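Local coordinates for erythrocyte membrane protein 1 (Plasmodium falciparum, PDB 6S8T) that binds the host receptor ICAM-1 through this DBLbeta domain, one part of a long surface protein that probably serves adhesion of infected erythrocytes, at residues A20-M23 against H24-Q28; D289-Q293 against R294-M298; I374-A377 against G378-F381; D404-L407 against G408-T411. All blocks are in the same frame, centred on the assembly; numbering follows the deposited sequence.

In the fold
Each contact is a local turn or helix segment of the DBLbeta domain, and the four follow in series along the chain, none nesting in or crossing another. Contact 1 lies within helix 16-32. Contact 2, whose centre lies about 6 Å from that of the chain, is where the loop after helix 246-268 turns into helix 293-319; it touches contact 1 through A20 and M23, which pack on I291 and Y290, and through the probable hydrogen bond between H24 ND1 and the Y290 hydroxyl. Contact 3 reverses the chain between helices 335-372 and 388-402, and contact 4 does so between helices 388-402 and 417-424. These two outlying loops meet where I374 CG1 packs 3.6 Å from L407 CD1.

Contact 1. Residues A20-M23 against H24-Q28; sequences AHQM and HEDAQ
H21 swings its ring back beside its own carbonyl carbon (chi1 -175°), and E25, one helical turn later, has CG anti to its carbonyl carbon, beside the backbone N (chi1 -63°), with its chain bent again at chi2; together these torsions bring the carboxylate obliquely up to the imidazole. Both residues sit in the alpha-helix 16-32, on the surface of the DBLbeta domain. The two flat groups are only 22° from parallel. E25 OE1 lies obliquely to the ring, 3.7 Å from H21 CE1 and equally far from NE2, a loose approach rather than a defined bond, though the nearby carboxylate may slightly favour protonation of the imidazole. The backbone beneath is regular: H24 N bonds to A20 O at 2.9 Å, and E25, D26 and A27 repeat the i to i+4 pattern to H21, Q22 and M23.

On another side of the helix the carboxylate of D26 folds down against the turn before it, D26 OD1 coming 3.3 Å from Q22 O, where two acceptors meet without a bond. Q22 meets D26 OD2 only with CG, at 4.2 Å, and its extended chain carries the amide away from D26 to E397 of helix 388-402, which takes NE2. M23 bends toward the same helix and packs on H393, F394 and E397. H24 turns the other way: its ring touches E254 and R257 of helix 246-268, while ND1 is hydrogen-bonded to the hydroxyl of Y290. Different side chains thus serve the two neighbouring helices, and the methyl group A27 CB rests 3.6 Å from M23 O.

Contact 2. Residues D289-Q293 against R294-M298; sequences DYIPQ and RLRWM
The backbone runs extended through I291 and P292 and coils into helix 293-319, so that P292, at the N-cap, turns its carbonyl toward the first turn: P292 O accepts from L295 N at 3.0 Å and from R296 N at 3.2 Å, while Q293 O takes W297 N. R296 curls back over this start, bent at chi3, and its NH2 donates to I291 O at 2.7 Å, almost in line with the C=O bond but bent at the hydrogen (137°), the oxygen tilted from the guanidinium plane. One face of the guanidinium lies over Q293 CA.

Within the Duffy-binding fold this helix start is a buried polar junction. R296 NH1 forms salt bridges with D188 and D191, and the amide of Q293 is held by L198 N through OE1 and by D188 and D197 through NE2, fixing its rotation. Extended from the backbone (chi1 -178°), Q293 lies across W297: CG makes a CH-pi contact 3.7 Å from the centroid of the five-membered ring, and the amide stacks 20° from parallel, with CD 3.3 Å from W297 CZ2. At the helix start, P292 CG and L295 CD1 pack at 4.2 Å, where both side chains touch M391 and F394.

Contact 3. Residues I374-A377 against G378-F381; sequences IAFA and GTSF
The closest contact is the bond from F376 N to T379 OG1, 2.6 Å long but bent, with an angle of 136° at the hydrogen. It spans a type I beta turn, with A377 and G378 at its central positions, in the surface loop between helices 335-372 and 388-402. The threonine hydroxyl does the bridging because its first torsion (chi1 67°) sets OG1 between the backbone N and the carbonyl carbon, directed into the turn. The same oxygen lies 3.3 Å from F376 CB and near the plane of the F376 ring, at its edge, and the two side chains lie side by side, pointing the same way. The backbone carbonyls of these two residues draw close as well, F376 O standing 3.3 Å from T379 O. These are two acceptors, and no bond joins them.

Beyond the turn the chain doubles back, and the arms meet again through apolar groups. F381 brings its ring up to I374, where CZ touches CG2 at 3.5 Å. The methyl arrives at the edge of the ring, near its plane, and the two side chains cross at about a right angle. A375 adds a lighter touch, its CB lying 4.3 Å from F381 CE2. Much of the loop is exposed, but A375 is buried, and its carbonyl oxygen accepts a hydrogen bond from K396 NZ, which ties this arm to helix 388-402. A375 CB also reaches the backbone of the returning arm, 3.7 Å from T379 O.

Contact 4. Residues D404-L407 against G408-T411; sequences DTTL and GDTT
Two carboxylates, those of D404 and D409, stand almost perpendicular to each other, their planes 87° apart. The D409 group is approached from above its plane: T406 OG1 donates to D409 OD2 at 2.6 Å from a position 57° out of that plane. The D404 group slides past D409 in the opposite direction, and its OD1 meets not the other carboxylate head-on but the methylene, 3.1 Å from D409 CB. The two acidic oxygens, D404 OD1 and D409 OD2, remain 4.0 Å apart.

T406 can grip the aspartate because its hydroxyl occupies the position between the backbone N and the carbonyl carbon (chi1 60°), which faces the oncoming side chain. Its backbone adds a second, weak bond, T406 N to D409 OD2 at 3.5 Å, so that one oxygen receives both donors of the same residue. The four residues from T406 to D409 form a beta turn, distorted from type II, with L407 and G408 at the corner. At the backbone angles of G408, with phi positive, a CB would be jammed against the carbonyl O of L407, so glycine is called for here. This loop joins helix 388-402 to helix 417-424 at the periphery of the domain.

K373, just after helix 335-372, steadies the arrangement from outside: its NZ forms a salt bridge with D404 OD1 and a hydrogen bond with T406 O. Its positive charge probably eases the repulsion between the two aspartates. At the corner L407 points away from the second half of the turn, packing against K373 and I374.

Contact 1. Residues A20-M23 against H24-Q28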
# COMPACT_ATOMS: atom_id res chain seq x y z
N ALA A 20 -9.62 -4.58 -11.37
CA ALA A 20 -9.53 -5.34 -10.13
C ALA A 20 -10.74 -6.25 -9.95
O ALA A 20 -10.60 -7.40 -9.49
CB ALA A 20 -9.39 -4.40 -8.93
N HIS A 21 -11.92 -5.76 -10.30
CA HIS A 21 -13.12 -6.59 -10.23
C HIS A 21 -12.99 -7.82 -11.12
O HIS A 21 -13.45 -8.91 -10.75
CB HIS A 21 -14.34 -5.76 -10.63
CG HIS A 21 -15.64 -6.48 -10.47
ND1 HIS A 21 -16.16 -7.30 -11.46
CD2 HIS A 21 -16.53 -6.51 -9.45
CE1 HIS A 21 -17.31 -7.80 -11.04
NE2 HIS A 21 -17.56 -7.34 -9.83
N GLN A 22 -12.35 -7.68 -12.29
CA GLN A 22 -12.15 -8.83 -13.16
C GLN A 22 -11.18 -9.83 -12.53
O GLN A 22 -11.40 -11.05 -12.61
CB GLN A 22 -11.63 -8.38 -14.52
CG GLN A 22 -11.29 -9.51 -15.48
CD GLN A 22 -10.75 -9.01 -16.80
OE1 GLN A 22 -11.05 -7.89 -17.22
NE2 GLN A 22 -9.92 -9.82 -17.45
N MET A 23 -10.11 -9.34 -11.90
CA MET A 23 -9.18 -10.24 -11.21
C MET A 23 -9.86 -10.97 -10.06
O MET A 23 -9.55 -12.14 -9.81
CB MET A 23 -7.96 -9.45 -10.72
CG MET A 23 -7.17 -8.73 -11.81
SD MET A 23 -6.38 -9.85 -12.99
CE MET A 23 -5.68 -8.68 -14.15
N HIS A 24 -10.77 -10.30 -9.35
CA HIS A 24 -11.49 -10.95 -8.25
C HIS A 24 -12.37 -12.09 -8.75
O HIS A 24 -12.43 -13.15 -8.12
CB HIS A 24 -12.33 -9.92 -7.49
CG HIS A 24 -13.33 -10.54 -6.55
ND1 HIS A 24 -12.95 -11.31 -5.47
CD2 HIS A 24 -14.68 -10.49 -6.52
CE1 HIS A 24 -14.03 -11.71 -4.82
NE2 HIS A 24 -15.09 -11.22 -5.44
N GLU A 25 -13.08 -11.87 -9.86
CA GLU A 25 -13.94 -12.92 -10.40
C GLU A 25 -13.12 -14.13 -10.83
O GLU A 25 -13.51 -15.28 -10.57
CB GLU A 25 -14.76 -12.38 -11.57
CG GLU A 25 -15.72 -11.26 -11.21
CD GLU A 25 -16.70 -11.65 -10.12
OE1 GLU A 25 -16.82 -10.90 -9.13
OE2 GLU A 25 -17.34 -12.71 -10.26
N ASP A 26 -11.98 -13.90 -11.48
CA ASP A 26 -11.13 -15.01 -11.92
C ASP A 26 -10.62 -15.82 -10.74
O ASP A 26 -10.58 -17.06 -10.81
CB ASP A 26 -9.97 -14.47 -12.75
CG ASP A 26 -10.42 -13.81 -14.05
OD1 ASP A 26 -11.63 -13.87 -14.36
OD2 ASP A 26 -9.56 -13.24 -14.75
N ALA A 27 -10.22 -15.15 -9.66
CA ALA A 27 -9.76 -15.87 -8.47
C ALA A 27 -10.90 -16.64 -7.82
O ALA A 27 -10.68 -17.74 -7.30
CB ALA A 27 -9.14 -14.89 -7.47
N GLN A 28 -12.11 -16.08 -7.84
CA GLN A 28 -13.26 -16.77 -7.25
C GLN A 28 -13.56 -18.07 -7.98
O GLN A 28 -13.73 -19.13 -7.36
CB GLN A 28 -14.48 -15.84 -7.27
CG GLN A 28 -15.68 -16.34 -6.48
CD GLN A 28 -15.66 -15.88 -5.04
OE1 GLN A 28 -16.37 -16.42 -4.19
NE2 GLN A 28 -14.84 -14.87 -4.75

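Contact 2. Residues D289-Q293 against R294-M298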
# COMPACT_ATOMS: atom_id res chain seq x y z
N ASP A 289 -7.12 -5.28 -2.84
CA ASP A 289 -6.23 -6.44 -2.75
C ASP A 289 -6.01 -7.14 -4.09
O ASP A 289 -5.25 -8.12 -4.12
CB ASP A 289 -6.77 -7.43 -1.71
CG ASP A 289 -8.23 -7.80 -1.94
OD1 ASP A 289 -8.99 -6.96 -2.47
OD2 ASP A 289 -8.61 -8.93 -1.58
N TYR A 290 -6.62 -6.69 -5.19
CA TYR A 290 -6.33 -7.25 -6.51
C TYR A 290 -5.54 -6.31 -7.40
O TYR A 290 -5.28 -6.65 -8.56
CB TYR A 290 -7.63 -7.66 -7.21
CG TYR A 290 -8.40 -8.71 -6.45
CD1 TYR A 290 -8.10 -10.06 -6.58
CD2 TYR A 290 -9.42 -8.34 -5.59
CE1 TYR A 290 -8.80 -11.01 -5.87
CE2 TYR A 290 -10.12 -9.28 -4.88
CZ TYR A 290 -9.82 -10.61 -5.02
OH TYR A 290 -10.53 -11.54 -4.31
N ILE A 291 -5.16 -5.14 -6.90
CA ILE A 291 -4.28 -4.24 -7.63
C ILE A 291 -2.85 -4.57 -7.23
O ILE A 291 -2.56 -4.67 -6.02
CB ILE A 291 -4.62 -2.76 -7.34
CG1 ILE A 291 -6.03 -2.44 -7.85
CG2 ILE A 291 -3.58 -1.84 -7.96
CD1 ILE A 291 -6.44 -1.00 -7.61
N PRO A 292 -1.93 -4.78 -8.18
CA PRO A 292 -0.55 -5.13 -7.82
C PRO A 292 0.04 -4.14 -6.81
O PRO A 292 -0.12 -2.93 -6.93
CB PRO A 292 0.18 -5.08 -9.16
CG PRO A 292 -0.88 -5.42 -10.17
CD PRO A 292 -2.15 -4.79 -9.64
N GLN A 293 0.75 -4.70 -5.82
CA GLN A 293 1.24 -3.89 -4.70
C GLN A 293 2.18 -2.78 -5.17
O GLN A 293 2.18 -1.68 -4.60
CB GLN A 293 1.94 -4.80 -3.68
CG GLN A 293 2.47 -4.08 -2.43
CD GLN A 293 3.01 -5.05 -1.39
OE1 GLN A 293 4.08 -5.63 -1.57
NE2 GLN A 293 2.26 -5.23 -0.31
N ARG A 294 2.99 -3.03 -6.20
CA ARG A 294 3.91 -2.01 -6.68
C ARG A 294 3.16 -0.79 -7.21
O ARG A 294 3.68 0.34 -7.14
CB ARG A 294 4.83 -2.57 -7.77
CG ARG A 294 5.97 -1.65 -8.17
CD ARG A 294 6.83 -2.24 -9.28
NE ARG A 294 7.46 -3.50 -8.90
CZ ARG A 294 8.63 -3.60 -8.27
NH1 ARG A 294 9.31 -2.50 -7.94
NH2 ARG A 294 9.12 -4.79 -7.96
N LEU A 295 1.95 -0.97 -7.72
CA LEU A 295 1.16 0.17 -8.18
C LEU A 295 0.45 0.87 -7.03
O LEU A 295 0.30 2.09 -7.05
CB LEU A 295 0.15 -0.27 -9.24
CG LEU A 295 0.76 -0.82 -10.54
CD1 LEU A 295 -0.32 -1.42 -11.44
CD2 LEU A 295 1.52 0.26 -11.29
N ARG A 296 0.01 0.11 -6.01
CA ARG A 296 -0.62 0.74 -4.85
C ARG A 296 0.37 1.65 -4.13
O ARG A 296 0.05 2.80 -3.81
CB ARG A 296 -1.16 -0.32 -3.89
CG ARG A 296 -2.13 -1.31 -4.54
CD ARG A 296 -2.89 -2.14 -3.49
NE ARG A 296 -2.02 -2.71 -2.46
CZ ARG A 296 -1.58 -3.96 -2.44
NH1 ARG A 296 -0.80 -4.38 -1.44
NH2 ARG A 296 -1.91 -4.81 -3.41
N TRP A 297 1.59 1.16 -3.90
CA TRP A 297 2.59 1.96 -3.20
C TRP A 297 2.98 3.20 -3.98
O TRP A 297 3.27 4.25 -3.38
CB TRP A 297 3.82 1.09 -2.90
CG TRP A 297 3.59 0.04 -1.85
CD1 TRP A 297 2.42 -0.21 -1.17
CD2 TRP A 297 4.54 -0.90 -1.35
NE1 TRP A 297 2.60 -1.24 -0.29
CE2 TRP A 297 3.89 -1.69 -0.38
CE3 TRP A 297 5.89 -1.16 -1.64
CZ2 TRP A 297 4.54 -2.71 0.31
CZ3 TRP A 297 6.53 -2.18 -0.96
CH2 TRP A 297 5.86 -2.94 0.01
N MET A 298 3.00 3.12 -5.32
CA MET A 298 3.30 4.30 -6.14
C MET A 298 2.23 5.37 -5.97
O MET A 298 2.55 6.56 -5.82
CB MET A 298 3.43 3.90 -7.61
CG MET A 298 3.63 5.06 -8.58
SD MET A 298 3.74 4.59 -10.32
CE MET A 298 2.02 4.27 -10.72

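Contact 3. Residues I374-A377 against G378-F381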
# COMPACT_ATOMS: atom_id res chain seq x y z
N ILE A 374 5.01 -6.95 -25.38
CA ILE A 374 5.92 -7.60 -26.30
C ILE A 374 5.99 -9.10 -26.06
O ILE A 374 6.04 -9.89 -27.01
CB ILE A 374 7.33 -6.96 -26.21
CG1 ILE A 374 7.38 -5.69 -27.07
CG2 ILE A 374 8.41 -7.95 -26.62
CD1 ILE A 374 8.76 -5.08 -27.15
N ALA A 375 5.98 -9.53 -24.80
CA ALA A 375 6.04 -10.95 -24.46
C ALA A 375 4.85 -11.70 -25.03
O ALA A 375 3.71 -11.52 -24.57
CB ALA A 375 6.11 -11.13 -22.95
N PHE A 376 5.09 -12.55 -26.03
CA PHE A 376 4.03 -13.33 -26.66
C PHE A 376 3.61 -14.50 -25.78
O PHE A 376 3.90 -14.53 -24.59
CB PHE A 376 4.47 -13.83 -28.04
CG PHE A 376 4.57 -12.75 -29.08
CD1 PHE A 376 3.43 -12.31 -29.74
CD2 PHE A 376 5.79 -12.19 -29.41
CE1 PHE A 376 3.51 -11.32 -30.70
CE2 PHE A 376 5.88 -11.20 -30.37
CZ PHE A 376 4.74 -10.76 -31.02
N ALA A 377 2.91 -15.47 -26.38
CA ALA A 377 2.40 -16.60 -25.60
C ALA A 377 3.53 -17.47 -25.07
O ALA A 377 3.57 -17.78 -23.87
CB ALA A 377 1.43 -17.43 -26.45
N GLY A 378 4.45 -17.87 -25.94
CA GLY A 378 5.56 -18.71 -25.55
C GLY A 378 6.86 -17.99 -25.25
O GLY A 378 7.84 -18.64 -24.91
N THR A 379 6.89 -16.66 -25.36
CA THR A 379 8.09 -15.88 -25.14
C THR A 379 8.01 -15.14 -23.82
O THR A 379 6.93 -14.74 -23.37
CB THR A 379 8.32 -14.88 -26.28
OG1 THR A 379 7.29 -13.89 -26.27
CG2 THR A 379 8.31 -15.59 -27.63
N SER A 380 9.18 -14.96 -23.19
CA SER A 380 9.27 -14.25 -21.92
C SER A 380 10.65 -13.64 -21.79
O SER A 380 11.61 -14.07 -22.44
CB SER A 380 8.97 -15.18 -20.73
OG SER A 380 8.98 -14.46 -19.51
N PHE A 381 10.75 -12.62 -20.93
CA PHE A 381 12.01 -11.92 -20.70
C PHE A 381 12.82 -12.49 -19.54
O PHE A 381 13.99 -12.12 -19.38
CB PHE A 381 11.74 -10.43 -20.44
CG PHE A 381 11.37 -9.66 -21.68
CD1 PHE A 381 12.36 -9.19 -22.53
CD2 PHE A 381 10.05 -9.42 -21.99
CE1 PHE A 381 12.02 -8.48 -23.67
CE2 PHE A 381 9.71 -8.71 -23.14
CZ PHE A 381 10.70 -8.24 -23.98

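Contact 4. Residues D404-L407 against G408-T411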
# COMPACT_ATOMS: atom_id res chain seq x y z
N ASP A 404 -3.94 -0.42 -26.65
CA ASP A 404 -2.53 -0.05 -26.76
C ASP A 404 -1.68 -1.31 -26.67
O ASP A 404 -1.20 -1.69 -25.60
CB ASP A 404 -2.16 0.98 -25.69
CG ASP A 404 -0.66 1.12 -25.49
OD1 ASP A 404 0.08 1.19 -26.50
OD2 ASP A 404 -0.22 1.18 -24.33
N THR A 405 -1.49 -1.98 -27.80
CA THR A 405 -0.81 -3.27 -27.83
C THR A 405 0.43 -3.30 -28.71
O THR A 405 1.08 -4.35 -28.80
CB THR A 405 -1.77 -4.37 -28.29
OG1 THR A 405 -2.24 -4.08 -29.61
CG2 THR A 405 -2.97 -4.46 -27.35
N THR A 406 0.79 -2.19 -29.36
CA THR A 406 1.96 -2.15 -30.24
C THR A 406 2.92 -1.05 -29.79
O THR A 406 2.57 -0.17 -28.99
CB THR A 406 1.55 -1.92 -31.70
OG1 THR A 406 0.86 -0.67 -31.83
CG2 THR A 406 0.66 -3.05 -32.20
N LEU A 407 4.14 -1.12 -30.31
CA LEU A 407 5.16 -0.10 -30.02
C LEU A 407 4.94 1.08 -30.95
O LEU A 407 5.24 1.01 -32.15
CB LEU A 407 6.56 -0.68 -30.19
CG LEU A 407 7.23 -1.31 -28.98
CD1 LEU A 407 6.43 -2.50 -28.48
CD2 LEU A 407 8.65 -1.74 -29.32
N GLY A 408 4.42 2.18 -30.41
CA GLY A 408 4.10 3.34 -31.21
C GLY A 408 2.80 3.99 -30.78
O GLY A 408 2.58 5.18 -31.03
N ASP A 409 1.93 3.21 -30.13
CA ASP A 409 0.68 3.75 -29.61
C ASP A 409 0.97 4.68 -28.44
O ASP A 409 1.54 4.26 -27.43
CB ASP A 409 -0.25 2.62 -29.18
CG ASP A 409 -0.90 1.91 -30.34
OD1 ASP A 409 -1.44 2.61 -31.24
OD2 ASP A 409 -0.89 0.67 -30.36
N THR A 410 0.58 5.95 -28.58
CA THR A 410 0.69 6.93 -27.51
C THR A 410 -0.68 7.52 -27.17
O THR A 410 -0.77 8.65 -26.70
CB THR A 410 1.67 8.03 -27.89
OG1 THR A 410 1.29 8.61 -29.15
CG2 THR A 410 3.09 7.47 -28.01
N THR A 411 -1.74 6.75 -27.41
CA THR A 411 -3.10 7.21 -27.21
C THR A 411 -3.65 6.91 -25.82
O THR A 411 -4.76 7.35 -25.50
CB THR A 411 -4.03 6.57 -28.25
OG1 THR A 411 -5.39 6.94 -27.97
CG2 THR A 411 -3.91 5.06 -28.22